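PDB 6IUL: natterin-like protein from Lethenteron camtschaticum, which probably recognises cell-surface glycans through a jacalin-like lectin domain and perforates target membranes as an aerolysin-type pore-forming cytotoxin. Local coordinates for residues F67-L78 / I92-F102; D274-R282 / L291-Y299. All coordinates share one frame; numbering follows the deposited sequence.

Contact 1 of 2, residues F67-L78 / I92-F102; sequences FEFESGEFIKSL and IKFITSRSREF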
loop_
_atom_site.group_PDB
_atom_site.type_symbol
_atom_site.label_atom_id
_atom_site.label_comp_id
_atom_site.label_asym_id
_atom_site.label_seq_id
_atom_site.Cartn_x
_atom_site.Cartn_y
_atom_site.Cartn_z
ATOM N N PHE A 67 -2.086 26.872 19.435
ATOM C CA PHE A 67 -2.587 25.567 19.147
ATOM C C PHE A 67 -2.013 25.133 17.811
ATOM O O PHE A 67 -2.131 25.868 16.801
ATOM C CB PHE A 67 -4.122 25.575 19.042
ATOM C CG PHE A 67 -4.720 24.190 18.855
ATOM C CD1 PHE A 67 -4.828 23.636 17.587
ATOM C CD2 PHE A 67 -5.107 23.424 19.961
ATOM C CE1 PHE A 67 -5.362 22.361 17.400
ATOM C CE2 PHE A 67 -5.635 22.148 19.790
ATOM C CZ PHE A 67 -5.776 21.616 18.510
ATOM N N GLU A 68 -1.416 23.954 17.785
ATOM C CA GLU A 68 -0.891 23.387 16.540
ATOM C C GLU A 68 -1.630 22.117 16.186
ATOM O O GLU A 68 -1.768 21.230 17.023
ATOM C CB GLU A 68 0.596 23.087 16.666
ATOM C CG GLU A 68 1.167 22.643 15.320
ATOM C CD GLU A 68 2.687 22.709 15.235
ATOM O OE1 GLU A 68 3.239 22.737 14.113
ATOM O OE2 GLU A 68 3.318 22.699 16.291
ATOM N N PHE A 69 -2.108 22.050 14.948
ATOM C CA PHE A 69 -2.836 20.909 14.459
ATOM C C PHE A 69 -1.904 19.752 14.145
ATOM O O PHE A 69 -0.832 19.962 13.573
ATOM C CB PHE A 69 -3.626 21.279 13.182
ATOM C CG PHE A 69 -4.861 22.090 13.482
ATOM C CD1 PHE A 69 -4.785 23.433 13.685
ATOM C CD2 PHE A 69 -6.082 21.485 13.588
ATOM C CE1 PHE A 69 -5.927 24.190 13.990
ATOM C CE2 PHE A 69 -7.211 22.225 13.878
ATOM C CZ PHE A 69 -7.126 23.590 14.086
ATOM N N GLU A 70 -2.339 18.549 14.499
ATOM C CA GLU A 70 -1.660 17.312 14.077
ATOM C C GLU A 70 -2.038 17.037 12.607
ATOM O O GLU A 70 -3.101 17.481 12.112
ATOM C CB GLU A 70 -2.125 16.127 14.962
ATOM C CG GLU A 70 -1.856 16.299 16.473
ATOM C CD GLU A 70 -2.599 15.295 17.374
ATOM O OE1 GLU A 70 -3.024 14.227 16.892
ATOM O OE2 GLU A 70 -2.788 15.546 18.591
ATOM N N SER A 71 -1.178 16.317 11.906
ATOM C CA SER A 71 -1.489 15.767 10.591
ATOM C C SER A 71 -2.831 15.013 10.593
ATOM O O SER A 71 -3.089 14.130 11.439
ATOM C CB SER A 71 -0.373 14.821 10.134
ATOM O OG SER A 71 0.790 15.600 9.875
ATOM N N GLY A 72 -3.704 15.384 9.665
ATOM C CA GLY A 72 -4.999 14.728 9.583
ATOM C C GLY A 72 -6.060 15.238 10.548
ATOM O O GLY A 72 -7.199 14.799 10.501
ATOM N N GLU A 73 -5.694 16.174 11.408
ATOM C CA GLU A 73 -6.649 16.740 12.392
ATOM C C GLU A 73 -7.373 17.927 11.798
ATOM O O GLU A 73 -6.733 18.849 11.308
ATOM C CB GLU A 73 -5.911 17.180 13.650
ATOM C CG GLU A 73 -6.826 17.576 14.789
ATOM C CD GLU A 73 -6.076 17.963 16.057
ATOM O OE1 GLU A 73 -4.890 18.350 15.937
ATOM O OE2 GLU A 73 -6.701 17.901 17.159
ATOM N N PHE A 74 -8.708 17.913 11.842
ATOM C CA PHE A 74 -9.470 19.035 11.340
ATOM C C PHE A 74 -10.400 19.609 12.395
ATOM O O PHE A 74 -10.431 19.125 13.506
ATOM C CB PHE A 74 -10.236 18.660 10.057
ATOM C CG PHE A 74 -11.196 17.538 10.211
ATOM C CD1 PHE A 74 -10.780 16.212 10.061
ATOM C CD2 PHE A 74 -12.549 17.791 10.465
ATOM C CE1 PHE A 74 -11.692 15.166 10.203
ATOM C CE2 PHE A 74 -13.485 16.750 10.578
ATOM C CZ PHE A 74 -13.051 15.419 10.461
ATOM N N ILE A 75 -11.167 20.640 12.034
ATOM C CA ILE A 75 -12.058 21.305 12.993
ATOM C C ILE A 75 -13.462 20.771 12.898
ATOM O O ILE A 75 -14.041 20.710 11.820
ATOM C CB ILE A 75 -12.038 22.830 12.793
ATOM C CG1 ILE A 75 -10.669 23.384 13.150
ATOM C CG2 ILE A 75 -13.077 23.480 13.671
ATOM C CD1 ILE A 75 -10.494 24.866 12.846
ATOM N N LYS A 76 -13.998 20.328 14.036
ATOM C CA LYS A 76 -15.336 19.783 14.113
ATOM C C LYS A 76 -16.386 20.859 14.411
ATOM O O LYS A 76 -17.548 20.803 13.966
ATOM C CB LYS A 76 -15.335 18.673 15.181
ATOM C CG LYS A 76 -16.681 18.256 15.706
ATOM C CD LYS A 76 -16.505 17.037 16.619
ATOM C CE LYS A 76 -15.891 17.436 17.940
ATOM N NZ LYS A 76 -16.010 16.342 18.916
ATOM N N SER A 77 -16.002 21.835 15.204
ATOM C CA SER A 77 -16.917 22.938 15.552
ATOM C C SER A 77 -16.103 24.174 15.892
ATOM O O SER A 77 -14.986 24.085 16.341
ATOM C CB SER A 77 -17.825 22.551 16.727
ATOM O OG SER A 77 -17.073 22.355 17.907
ATOM N N LEU A 78 -16.689 25.322 15.649
ATOM C CA LEU A 78 -16.093 26.606 15.928
ATOM C C LEU A 78 -17.171 27.570 16.398
ATOM O O LEU A 78 -18.233 27.623 15.820
ATOM C CB LEU A 78 -15.474 27.154 14.656
ATOM C CG LEU A 78 -14.998 28.632 14.725
ATOM C CD1 LEU A 78 -13.679 28.700 15.430
ATOM C CD2 LEU A 78 -14.840 29.223 13.340
ATOM N N ILE A 92 -12.705 33.202 20.679
ATOM C CA ILE A 92 -12.660 32.130 19.710
ATOM C C ILE A 92 -12.615 30.798 20.471
ATOM O O ILE A 92 -11.819 30.608 21.381
ATOM C CB ILE A 92 -11.362 32.207 18.896
ATOM C CG1 ILE A 92 -11.291 33.520 18.129
ATOM C CG2 ILE A 92 -11.237 31.013 17.945
ATOM C CD1 ILE A 92 -9.895 33.866 17.649
ATOM N N LYS A 93 -13.477 29.870 20.091
ATOM C CA LYS A 93 -13.390 28.525 20.564
ATOM C C LYS A 93 -13.535 27.519 19.416
ATOM O O LYS A 93 -14.458 27.614 18.629
ATOM C CB LYS A 93 -14.500 28.281 21.575
ATOM C CG LYS A 93 -14.500 26.863 22.122
ATOM C CD LYS A 93 -15.502 26.722 23.251
ATOM C CE LYS A 93 -15.522 25.295 23.767
ATOM N NZ LYS A 93 -16.566 25.168 24.825
ATOM N N PHE A 94 -12.654 26.514 19.376
ATOM C CA PHE A 94 -12.918 25.382 18.501
ATOM C C PHE A 94 -12.588 24.072 19.139
ATOM O O PHE A 94 -11.833 24.019 20.075
ATOM C CB PHE A 94 -12.223 25.531 17.129
ATOM C CG PHE A 94 -10.710 25.634 17.201
ATOM C CD1 PHE A 94 -9.949 24.487 17.343
ATOM C CD2 PHE A 94 -10.066 26.832 16.985
ATOM C CE1 PHE A 94 -8.545 24.533 17.320
ATOM C CE2 PHE A 94 -8.665 26.908 16.986
ATOM C CZ PHE A 94 -7.888 25.749 17.162
ATOM N N ILE A 95 -13.202 23.024 18.599
ATOM C CA ILE A 95 -12.938 21.671 19.003
ATOM C C ILE A 95 -12.575 20.897 17.749
ATOM O O ILE A 95 -13.250 21.028 16.712
ATOM C CB ILE A 95 -14.181 21.041 19.680
ATOM C CG1 ILE A 95 -14.544 21.822 20.948
ATOM C CG2 ILE A 95 -13.848 19.592 20.105
ATOM C CD1 ILE A 95 -15.901 21.495 21.510
ATOM N N THR A 96 -11.528 20.099 17.828
ATOM C CA THR A 96 -11.060 19.365 16.659
ATOM C C THR A 96 -11.669 17.992 16.526
ATOM O O THR A 96 -12.401 17.516 17.420
ATOM C CB THR A 96 -9.550 19.196 16.646
ATOM O OG1 THR A 96 -9.181 18.208 17.611
ATOM C CG2 THR A 96 -8.880 20.550 16.984
ATOM N N SER A 97 -11.355 17.359 15.390
ATOM C CA SER A 97 -11.808 16.006 15.089
ATOM C C SER A 97 -11.243 14.990 16.061
ATOM O O SER A 97 -11.788 13.898 16.158
ATOM C CB SER A 97 -11.409 15.625 13.641
ATOM O OG SER A 97 -10.028 15.762 13.473
ATOM N N ARG A 98 -10.156 15.340 16.770
ATOM C CA ARG A 98 -9.593 14.479 17.811
ATOM C C ARG A 98 -9.985 14.965 19.190
ATOM O O ARG A 98 -9.301 14.715 20.146
ATOM C CB ARG A 98 -8.090 14.449 17.716
ATOM C CG ARG A 98 -7.567 14.288 16.312
ATOM C CD ARG A 98 -6.718 13.076 16.192
ATOM N NE ARG A 98 -6.502 12.789 14.768
ATOM C CZ ARG A 98 -5.370 12.950 14.102
ATOM N NH1 ARG A 98 -4.274 13.389 14.691
ATOM N NH2 ARG A 98 -5.332 12.609 12.843
ATOM N N SER A 99 -11.092 15.683 19.275
ATOM C CA SER A 99 -11.613 16.186 20.547
ATOM C C SER A 99 -10.690 17.111 21.336
ATOM O O SER A 99 -10.963 17.380 22.484
ATOM C CB SER A 99 -12.126 15.015 21.429
ATOM O OG SER A 99 -13.029 14.221 20.667
ATOM N N ARG A 100 -9.629 17.631 20.729
ATOM C CA ARG A 100 -8.832 18.661 21.404
ATOM C C ARG A 100 -9.500 20.031 21.266
ATOM O O ARG A 100 -10.124 20.353 20.237
ATOM C CB ARG A 100 -7.442 18.709 20.844
ATOM C CG ARG A 100 -6.665 17.403 21.010
ATOM C CD ARG A 100 -5.450 17.415 20.128
ATOM N NE ARG A 100 -4.526 18.430 20.537
ATOM C CZ ARG A 100 -3.671 19.082 19.746
ATOM N NH1 ARG A 100 -3.645 18.903 18.438
ATOM N NH2 ARG A 100 -2.859 19.975 20.293
ATOM N N GLU A 101 -9.351 20.841 22.295
ATOM C CA GLU A 101 -10.091 22.081 22.416
ATOM C C GLU A 101 -9.151 23.285 22.525
ATOM O O GLU A 101 -8.084 23.207 23.140
ATOM C CB GLU A 101 -10.999 22.032 23.623
ATOM C CG GLU A 101 -11.915 23.257 23.735
ATOM C CD GLU A 101 -12.838 23.281 24.996
ATOM O OE1 GLU A 101 -12.854 24.339 25.704
ATOM O OE2 GLU A 101 -13.588 22.282 25.247
ATOM N N PHE A 102 -9.529 24.391 21.878
ATOM C CA PHE A 102 -8.785 25.629 22.001
ATOM C C PHE A 102 -9.763 26.758 22.286
ATOM O O PHE A 102 -10.786 26.879 21.571
ATOM C CB PHE A 102 -8.001 25.947 20.714
ATOM C CG PHE A 102 -7.254 27.260 20.789
ATOM C CD1 PHE A 102 -6.072 27.383 21.573
ATOM C CD2 PHE A 102 -7.749 28.377 20.162
ATOM C CE1 PHE A 102 -5.394 28.581 21.638
ATOM C CE2 PHE A 102 -7.093 29.607 20.256
ATOM C CZ PHE A 102 -5.922 29.712 20.966
HETATM O O HOH W 1 -1.370 22.299 20.186
HETATM O O HOH W 2 0.107 19.803 18.952
HETATM O O HOH W 3 -9.107 13.413 12.486
#
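Arg100 and Arg98, at the tip of the hairpin formed by strands 89-96 and 101-105, reach across to carboxylates on the loop that leads from strand 65-68 to strand 75-82. Arg98 NH1 forms a salt bridge with Glu70 OE1 at 2.7 Å, in the guanidinium plane but on the anti side of the carboxylate, while its NH2 donates to Ser71 O on a lone pair. Arg100 NH1 approaches Glu73 OE1 at 2.8 Å, a charged pair whose hydrogen bond is bent and weak. The Glu73 side chain is fully extended, with CG anti to the backbone N (chi1 -171°), which carries its carboxylate to Thr96 and Arg100. There OE2 accepts from Thr96 OG1 at 2.5 Å and OE1 receives the backbone N of Glu70. Thr96 OG1 in turn accepts from Arg98 N, closing an ST turn.

Aromatic contacts adjoin these charges. Phe67 takes the edge of Phe94 on one face, T-shaped with the planes at 89°, and Phe67 CZ lies over the centre of the Arg100 guanidinium, 3.5 Å from Arg100 CZ. The Phe69 ring completes an aromatic cluster, nearly parallel to Phe94 but slid aside so that the two barely overlap. Farther along, Ser97 CB sits over the face of Phe74, 3.5 Å from the ring centroid, and Ser97 OG accepts from Phe74 N at 3.0 Å.

The backbones then pair as antiparallel strands of the jacalin-like lectin domain. A classic beta bulge sets Lys76 and Ser77 opposite Ile95, whose O accepts from both amides.

Glu73 thus has both carboxylate oxygens occupied in a buried setting. Its bonds to Thr96 and Arg100 join loop to hairpin tip, and together with the Glu70 amide they would be expected to stabilise its negative charge.

Contact 2 of 2, residues D274-R282 / L291-Y299; sequences DLPYTALLR and LDAPLSGIY
Tyr277 lies across Gly297 on the antiparallel beta hairpin of strands 260-285 and 290-313, in the aerolysin-type part of the chain. Its CB leaves the sheet on the face shared with Leu275, Ala279 and Leu281, and CG sits between the backbone N and the carbonyl carbon (chi1 80°), a rotation that lays the ring over the partner strand. CG is 4.1 Å from Gly297 O. Next, CD2 comes to 3.3 Å from Gly297 C, and CE2 is 3.4 Å from Ile298 N. CE1, on the other side of the ring, looks to Leu295 CB and Gly297 N, which lies over the ring centre. Tyr277 CZ is 3.8 Å from Gly297 CA. Beyond it OH leaves the pair to bond Ser201 O. Gly297 has no side chain, and the ring lies directly over its backbone; Trp200 meets the same ring edge-to-face.

Four hydrogen-bonded pairs, from Leu275-Tyr299 to Leu281-Ala293, join the strands with two N-H...O hydrogen bonds each. Leu281 CB packs against Leu295 CD1 on the tyrosine face. On the other face, Leu280 CD2 leans against the carboxylate of Asp292. That carboxylate is gripped side-on by Arg282: NE meets OD1 and NH2 meets OD2, each at 2.9 Å, on the syn sides and nearly straight at 171°.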
loop_
_atom_site.group_PDB
_atom_site.type_symbol
_atom_site.label_atom_id
_atom_site.label_comp_id
_atom_site.label_asym_id
_atom_site.label_seq_id
_atom_site.Cartn_x
_atom_site.Cartn_y
_atom_site.Cartn_z
ATOM N N ASP A 274 13.047 8.599 -12.362
ATOM C CA ASP A 274 13.159 9.773 -11.503
ATOM C C ASP A 274 12.957 10.993 -12.409
ATOM O O ASP A 274 13.816 11.295 -13.233
ATOM C CB ASP A 274 14.520 9.790 -10.796
ATOM C CG ASP A 274 14.639 10.897 -9.743
ATOM O OD1 ASP A 274 14.294 12.068 -10.023
ATOM O OD2 ASP A 274 15.120 10.614 -8.623
ATOM N N LEU A 275 11.806 11.655 -12.289
ATOM C CA LEU A 275 11.363 12.643 -13.276
ATOM C C LEU A 275 10.531 13.762 -12.636
ATOM O O LEU A 275 9.707 13.485 -11.815
ATOM C CB LEU A 275 10.481 11.977 -14.321
ATOM C CG LEU A 275 11.076 10.998 -15.353
ATOM C CD1 LEU A 275 9.959 10.471 -16.219
ATOM C CD2 LEU A 275 12.140 11.685 -16.241
ATOM N N PRO A 276 10.748 15.028 -13.013
ATOM C CA PRO A 276 9.842 16.082 -12.540
ATOM C C PRO A 276 8.448 15.963 -13.150
ATOM O O PRO A 276 8.307 15.460 -14.278
ATOM C CB PRO A 276 10.533 17.397 -13.004
ATOM C CG PRO A 276 11.424 16.964 -14.146
ATOM C CD PRO A 276 11.882 15.570 -13.787
ATOM N N TYR A 277 7.426 16.400 -12.403
ATOM C CA TYR A 277 6.047 16.408 -12.938
ATOM C C TYR A 277 5.345 17.708 -12.620
ATOM O O TYR A 277 5.670 18.379 -11.658
ATOM C CB TYR A 277 5.203 15.219 -12.383
ATOM C CG TYR A 277 4.661 15.425 -10.992
ATOM C CD1 TYR A 277 3.494 16.159 -10.770
ATOM C CD2 TYR A 277 5.335 14.940 -9.893
ATOM C CE1 TYR A 277 2.996 16.364 -9.491
ATOM C CE2 TYR A 277 4.842 15.121 -8.609
ATOM C CZ TYR A 277 3.673 15.844 -8.416
ATOM O OH TYR A 277 3.227 16.033 -7.131
ATOM N N THR A 278 4.358 18.039 -13.431
ATOM C CA THR A 278 3.428 19.119 -13.136
ATOM C C THR A 278 2.036 18.497 -13.188
ATOM O O THR A 278 1.838 17.472 -13.869
ATOM C CB THR A 278 3.495 20.289 -14.142
ATOM O OG1 THR A 278 3.131 19.813 -15.428
ATOM C CG2 THR A 278 4.905 20.904 -14.216
ATOM N N ALA A 279 1.093 19.089 -12.454
ATOM C CA ALA A 279 -0.252 18.557 -12.399
ATOM C C ALA A 279 -1.206 19.581 -11.802
ATOM O O ALA A 279 -0.810 20.659 -11.406
ATOM C CB ALA A 279 -0.285 17.264 -11.552
ATOM N N LEU A 280 -2.479 19.222 -11.732
ATOM C CA LEU A 280 -3.490 20.076 -11.144
ATOM C C LEU A 280 -4.222 19.300 -10.037
ATOM O O LEU A 280 -4.735 18.191 -10.253
ATOM C CB LEU A 280 -4.440 20.512 -12.251
ATOM C CG LEU A 280 -5.590 21.428 -11.812
ATOM C CD1 LEU A 280 -5.031 22.768 -11.323
ATOM C CD2 LEU A 280 -6.641 21.646 -12.884
ATOM N N LEU A 281 -4.287 19.892 -8.864
ATOM C CA LEU A 281 -5.133 19.355 -7.806
ATOM C C LEU A 281 -6.505 19.991 -7.915
ATOM O O LEU A 281 -6.643 21.214 -7.837
ATOM C CB LEU A 281 -4.525 19.633 -6.437
ATOM C CG LEU A 281 -5.449 19.308 -5.247
ATOM C CD1 LEU A 281 -5.715 17.835 -5.197
ATOM C CD2 LEU A 281 -4.808 19.741 -3.954
ATOM N N ARG A 282 -7.525 19.187 -8.142
ATOM C CA ARG A 282 -8.881 19.694 -8.139
ATOM C C ARG A 282 -9.659 19.115 -6.963
ATOM O O ARG A 282 -9.863 17.900 -6.870
ATOM C CB ARG A 282 -9.605 19.349 -9.427
ATOM C CG ARG A 282 -11.069 19.754 -9.413
ATOM C CD ARG A 282 -11.666 19.816 -10.802
ATOM N NE ARG A 282 -11.087 20.936 -11.543
ATOM C CZ ARG A 282 -11.008 21.001 -12.869
ATOM N NH1 ARG A 282 -11.445 20.016 -13.642
ATOM N NH2 ARG A 282 -10.493 22.075 -13.433
ATOM N N LEU A 291 -12.200 23.839 -6.477
ATOM C CA LEU A 291 -10.988 24.583 -6.168
ATOM C C LEU A 291 -9.805 23.921 -6.889
ATOM O O LEU A 291 -9.556 22.719 -6.723
ATOM C CB LEU A 291 -10.760 24.465 -4.674
ATOM C CG LEU A 291 -9.957 25.536 -3.999
ATOM C CD1 LEU A 291 -10.684 26.861 -4.217
ATOM C CD2 LEU A 291 -9.821 25.204 -2.527
ATOM N N ASP A 292 -9.077 24.700 -7.668
ATOM C CA ASP A 292 -7.914 24.218 -8.391
ATOM C C ASP A 292 -6.624 24.760 -7.803
ATOM O O ASP A 292 -6.535 25.940 -7.477
ATOM C CB ASP A 292 -8.015 24.637 -9.850
ATOM C CG ASP A 292 -9.110 23.872 -10.610
ATOM O OD1 ASP A 292 -9.798 22.997 -10.022
ATOM O OD2 ASP A 292 -9.276 24.132 -11.818
ATOM N N ALA A 293 -5.626 23.892 -7.651
ATOM C CA ALA A 293 -4.298 24.329 -7.255
ATOM C C ALA A 293 -3.240 23.643 -8.137
ATOM O O ALA A 293 -3.150 22.425 -8.170
ATOM C CB ALA A 293 -4.034 24.008 -5.787
ATOM N N PRO A 294 -2.421 24.436 -8.834
ATOM C CA PRO A 294 -1.329 23.862 -9.615
ATOM C C PRO A 294 -0.319 23.154 -8.715
ATOM O O PRO A 294 -0.068 23.581 -7.606
ATOM C CB PRO A 294 -0.700 25.082 -10.324
ATOM C CG PRO A 294 -1.156 26.279 -9.530
ATOM C CD PRO A 294 -2.486 25.915 -8.910
ATOM N N LEU A 295 0.231 22.047 -9.202
ATOM C CA LEU A 295 1.192 21.237 -8.451
ATOM C C LEU A 295 2.437 21.048 -9.279
ATOM O O LEU A 295 2.395 20.937 -10.505
ATOM C CB LEU A 295 0.617 19.840 -8.153
ATOM C CG LEU A 295 -0.528 19.749 -7.135
ATOM C CD1 LEU A 295 -0.827 18.281 -6.798
ATOM C CD2 LEU A 295 -0.050 20.490 -5.890
ATOM N N SER A 296 3.525 20.890 -8.567
ATOM C CA SER A 296 4.813 20.643 -9.166
ATOM C C SER A 296 5.537 19.706 -8.218
ATOM O O SER A 296 5.464 19.885 -7.000
ATOM C CB SER A 296 5.563 21.957 -9.290
ATOM O OG SER A 296 6.590 21.826 -10.191
ATOM N N GLY A 297 6.230 18.700 -8.745
ATOM C CA GLY A 297 6.935 17.759 -7.842
ATOM C C GLY A 297 7.801 16.761 -8.590
ATOM O O GLY A 297 8.188 17.008 -9.739
ATOM N N ILE A 298 8.141 15.657 -7.948
ATOM C CA ILE A 298 8.918 14.624 -8.592
ATOM C C ILE A 298 8.230 13.238 -8.511
ATOM O O ILE A 298 7.640 12.867 -7.503
ATOM C CB ILE A 298 10.363 14.561 -8.051
ATOM C CG1 ILE A 298 10.401 14.026 -6.642
ATOM C CG2 ILE A 298 11.075 15.938 -8.111
ATOM C CD1 ILE A 298 11.812 13.898 -6.078
ATOM N N TYR A 299 8.323 12.490 -9.598
ATOM C CA TYR A 299 7.845 11.131 -9.711
ATOM C C TYR A 299 9.001 10.187 -9.612
ATOM O O TYR A 299 10.008 10.328 -10.325
ATOM C CB TYR A 299 7.070 10.903 -11.013
ATOM C CG TYR A 299 6.641 9.473 -11.226
ATOM C CD1 TYR A 299 5.467 8.982 -10.668
ATOM C CD2 TYR A 299 7.442 8.577 -11.948
ATOM C CE1 TYR A 299 5.082 7.674 -10.836
ATOM C CE2 TYR A 299 7.059 7.257 -12.132
ATOM C CZ TYR A 299 5.881 6.802 -11.578
ATOM O OH TYR A 299 5.482 5.494 -11.723
#

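From the N terminus the chain first builds the jacalin-like lectin domain, where contact 1 closes a short loop: 13 residues, seven of them in strands, separate 67-78 from 92-102. It links the end of strand 65-68, in one four-stranded sheet, and the loop after it to the hairpin of a second sheet. The chain then leaves this domain through the long strand 135-155, which also pairs with strand 260-285 in the large mixed sheet. Contact 2 closes a tighter loop of eight residues far later, joining the last two long strands of the toxin-like part. The two loops follow in series, neither nested nor crossed. The centres of contact 1 and contact 2 lie about 29 Å apart.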